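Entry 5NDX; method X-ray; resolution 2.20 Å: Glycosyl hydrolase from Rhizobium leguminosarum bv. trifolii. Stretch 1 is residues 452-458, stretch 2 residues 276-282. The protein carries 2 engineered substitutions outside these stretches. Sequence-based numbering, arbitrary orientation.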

# COMPACT_ATOMS: atom_id res chain seq x y z
N PRO A 452 -4.42 -5.11 -16.90
CA PRO A 452 -3.27 -5.22 -17.79
C PRO A 452 -2.77 -6.65 -18.03
O PRO A 452 -2.23 -6.93 -19.12
CB PRO A 452 -2.20 -4.35 -17.10
CG PRO A 452 -2.55 -4.42 -15.67
CD PRO A 452 -4.05 -4.43 -15.64
N MET A 453 -2.99 -7.54 -17.08
CA MET A 453 -2.58 -8.91 -17.33
C MET A 453 -3.41 -9.57 -18.42
O MET A 453 -2.84 -10.30 -19.23
CB MET A 453 -2.61 -9.76 -16.04
CG MET A 453 -1.85 -11.08 -16.16
SD MET A 453 -1.74 -11.99 -14.61
CE MET A 453 -0.85 -13.47 -15.17
N GLU A 454 -4.75 -9.36 -18.42
CA GLU A 454 -5.61 -9.88 -19.47
C GLU A 454 -5.20 -9.29 -20.82
O GLU A 454 -5.14 -9.99 -21.85
CB GLU A 454 -7.12 -9.62 -19.25
CG GLU A 454 -7.77 -10.47 -18.15
CD GLU A 454 -7.47 -9.97 -16.70
OE1 GLU A 454 -6.70 -9.01 -16.47
OE2 GLU A 454 -8.01 -10.60 -15.75
N VAL A 455 -4.88 -8.01 -20.81
CA VAL A 455 -4.49 -7.35 -22.04
C VAL A 455 -3.20 -7.98 -22.58
O VAL A 455 -3.08 -8.25 -23.75
CB VAL A 455 -4.35 -5.84 -21.81
CG1 VAL A 455 -3.74 -5.19 -23.04
CG2 VAL A 455 -5.72 -5.22 -21.54
N TRP A 456 -2.21 -8.14 -21.70
CA TRP A 456 -0.95 -8.75 -22.04
C TRP A 456 -1.09 -10.18 -22.57
O TRP A 456 -0.45 -10.53 -23.57
CB TRP A 456 -0.08 -8.78 -20.79
CG TRP A 456 1.27 -9.46 -20.95
CD1 TRP A 456 2.31 -9.06 -21.75
CD2 TRP A 456 1.72 -10.62 -20.25
NE1 TRP A 456 3.38 -9.89 -21.57
CE2 TRP A 456 3.05 -10.86 -20.65
CE3 TRP A 456 1.13 -11.48 -19.32
CZ2 TRP A 456 3.80 -11.94 -20.16
CZ3 TRP A 456 1.88 -12.56 -18.83
CH2 TRP A 456 3.21 -12.77 -19.24
N GLU A 457 -1.94 -10.99 -21.93
CA GLU A 457 -2.14 -12.36 -22.37
C GLU A 457 -2.73 -12.38 -23.78
O GLU A 457 -2.47 -13.30 -24.52
CB GLU A 457 -3.07 -13.15 -21.42
CG GLU A 457 -2.40 -13.54 -20.13
CD GLU A 457 -3.30 -14.35 -19.17
OE1 GLU A 457 -4.19 -15.13 -19.61
OE2 GLU A 457 -3.07 -14.19 -17.97
N ALA A 458 -3.52 -11.38 -24.13
CA ALA A 458 -4.13 -11.33 -25.48
C ALA A 458 -3.18 -10.67 -26.50
O ALA A 458 -3.51 -10.64 -27.67
CB ALA A 458 -5.49 -10.62 -25.47
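Stretch 2, residues 276-282: HSWHGKA

Stretch 2 packs a short 3-10 segment, Ser277 to Gly280, against the helix of stretch 1. Its turns are held by backbone hydrogen bonds from His279 N to His276 O (3.1 Å), Gly280 N to Ser277 O (2.9 Å) and Lys281 N to Trp278 O (3.2 Å). Lys281 follows in an extended conformation, phi/psi -131/175. The backbones come nearest where Met453 CA lies 6.1 Å from Gly280 CA.

Met453 points toward stretch 2 with all three chi angles t. This straight chain carries SD to 4.0 Å from Ser277 O and 3.9 Å from Lys281 CE. Its CB lies 3.4 Å from Gly280 O. Glycine fits here because an ideal CB on Gly280 would lie 2.4 Å from Met453 SD, a clash.

Lys281 leaves its backbone sideways, with chi1 m and chi2 to chi4 all t. The extended chain thus runs along the helix and brings its end nearer. NZ donates a hydrogen bond to Glu457 OE2 at 2.8 Å, within a salt bridge. Glu457 points toward stretch 2, and its chi1 m, chi2 t conformation extends the carboxylate to meet the amine.

Glu454 also starts sideways, but chi1 m and chi2 p fold its end nearer to stretch 2. Its OE2 lies 3.5 Å from Lys281 CG, a contact with the aliphatic part of the lysine. The folded carboxylate is also held by two waters. One donates to Glu454 OE1 (2.9 Å) and Gly280 O (2.7 Å) and accepts from Met453 N (3.0 Å). The other donates to Glu454 OE2 (2.6 Å) and accepts from Ala282 N (2.8 Å).

Trp278 and His279 point away from the helix. His279, with chi1 m, donates from ND1 to His276 O at 3.0 Å, so its ring braces its own turn.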

# COMPACT_ATOMS: atom_id res chain seq x y z
N HIS A 276 1.48 -17.61 -8.08
CA HIS A 276 0.04 -17.68 -7.91
C HIS A 276 -0.50 -16.52 -8.75
O HIS A 276 -0.39 -15.34 -8.35
CB HIS A 276 -0.33 -17.52 -6.45
CG HIS A 276 0.29 -18.52 -5.53
ND1 HIS A 276 -0.07 -19.86 -5.53
CD2 HIS A 276 1.24 -18.39 -4.57
CE1 HIS A 276 0.62 -20.49 -4.60
NE2 HIS A 276 1.42 -19.63 -4.01
N SER A 277 -1.06 -16.87 -9.90
CA SER A 277 -1.43 -15.94 -10.94
C SER A 277 -2.53 -14.91 -10.60
O SER A 277 -2.59 -13.84 -11.19
CB SER A 277 -1.80 -16.70 -12.20
OG SER A 277 -0.62 -17.19 -12.80
N TRP A 278 -3.34 -15.25 -9.62
CA TRP A 278 -4.31 -14.34 -9.11
C TRP A 278 -3.73 -13.02 -8.55
O TRP A 278 -4.47 -12.04 -8.46
CB TRP A 278 -5.20 -15.00 -8.05
CG TRP A 278 -4.56 -15.73 -6.96
CD1 TRP A 278 -4.41 -17.11 -6.87
CD2 TRP A 278 -4.08 -15.19 -5.72
NE1 TRP A 278 -3.80 -17.43 -5.69
CE2 TRP A 278 -3.60 -16.28 -4.96
CE3 TRP A 278 -3.95 -13.89 -5.19
CZ2 TRP A 278 -3.06 -16.12 -3.69
CZ3 TRP A 278 -3.47 -13.73 -3.94
CH2 TRP A 278 -3.02 -14.83 -3.19
N HIS A 279 -2.44 -12.98 -8.23
CA HIS A 279 -1.80 -11.72 -7.86
C HIS A 279 -1.82 -10.69 -8.99
O HIS A 279 -1.73 -9.48 -8.74
CB HIS A 279 -0.38 -11.94 -7.41
CG HIS A 279 -0.25 -12.54 -6.04
ND1 HIS A 279 0.23 -13.81 -5.83
CD2 HIS A 279 -0.52 -12.04 -4.81
CE1 HIS A 279 0.25 -14.07 -4.54
NE2 HIS A 279 -0.23 -13.03 -3.90
N GLY A 280 -1.96 -11.15 -10.22
CA GLY A 280 -2.00 -10.25 -11.38
C GLY A 280 -3.37 -9.86 -11.83
O GLY A 280 -3.53 -9.15 -12.84
N LYS A 281 -4.38 -10.32 -11.10
CA LYS A 281 -5.77 -10.15 -11.56
C LYS A 281 -6.70 -9.60 -10.50
O LYS A 281 -6.32 -9.42 -9.35
CB LYS A 281 -6.25 -11.51 -12.11
CG LYS A 281 -5.63 -11.76 -13.49
CD LYS A 281 -5.95 -13.10 -14.13
CE LYS A 281 -5.40 -13.06 -15.57
NZ LYS A 281 -5.26 -14.36 -16.19
N ALA A 282 -7.94 -9.33 -10.90
CA ALA A 282 -8.87 -8.66 -10.04
C ALA A 282 -9.15 -9.41 -8.74
O ALA A 282 -9.48 -8.78 -7.74
CB ALA A 282 -10.15 -8.36 -10.79
O HOH W 1 -4.81 -7.64 -14.67
O HOH W 2 -8.69 -9.34 -13.63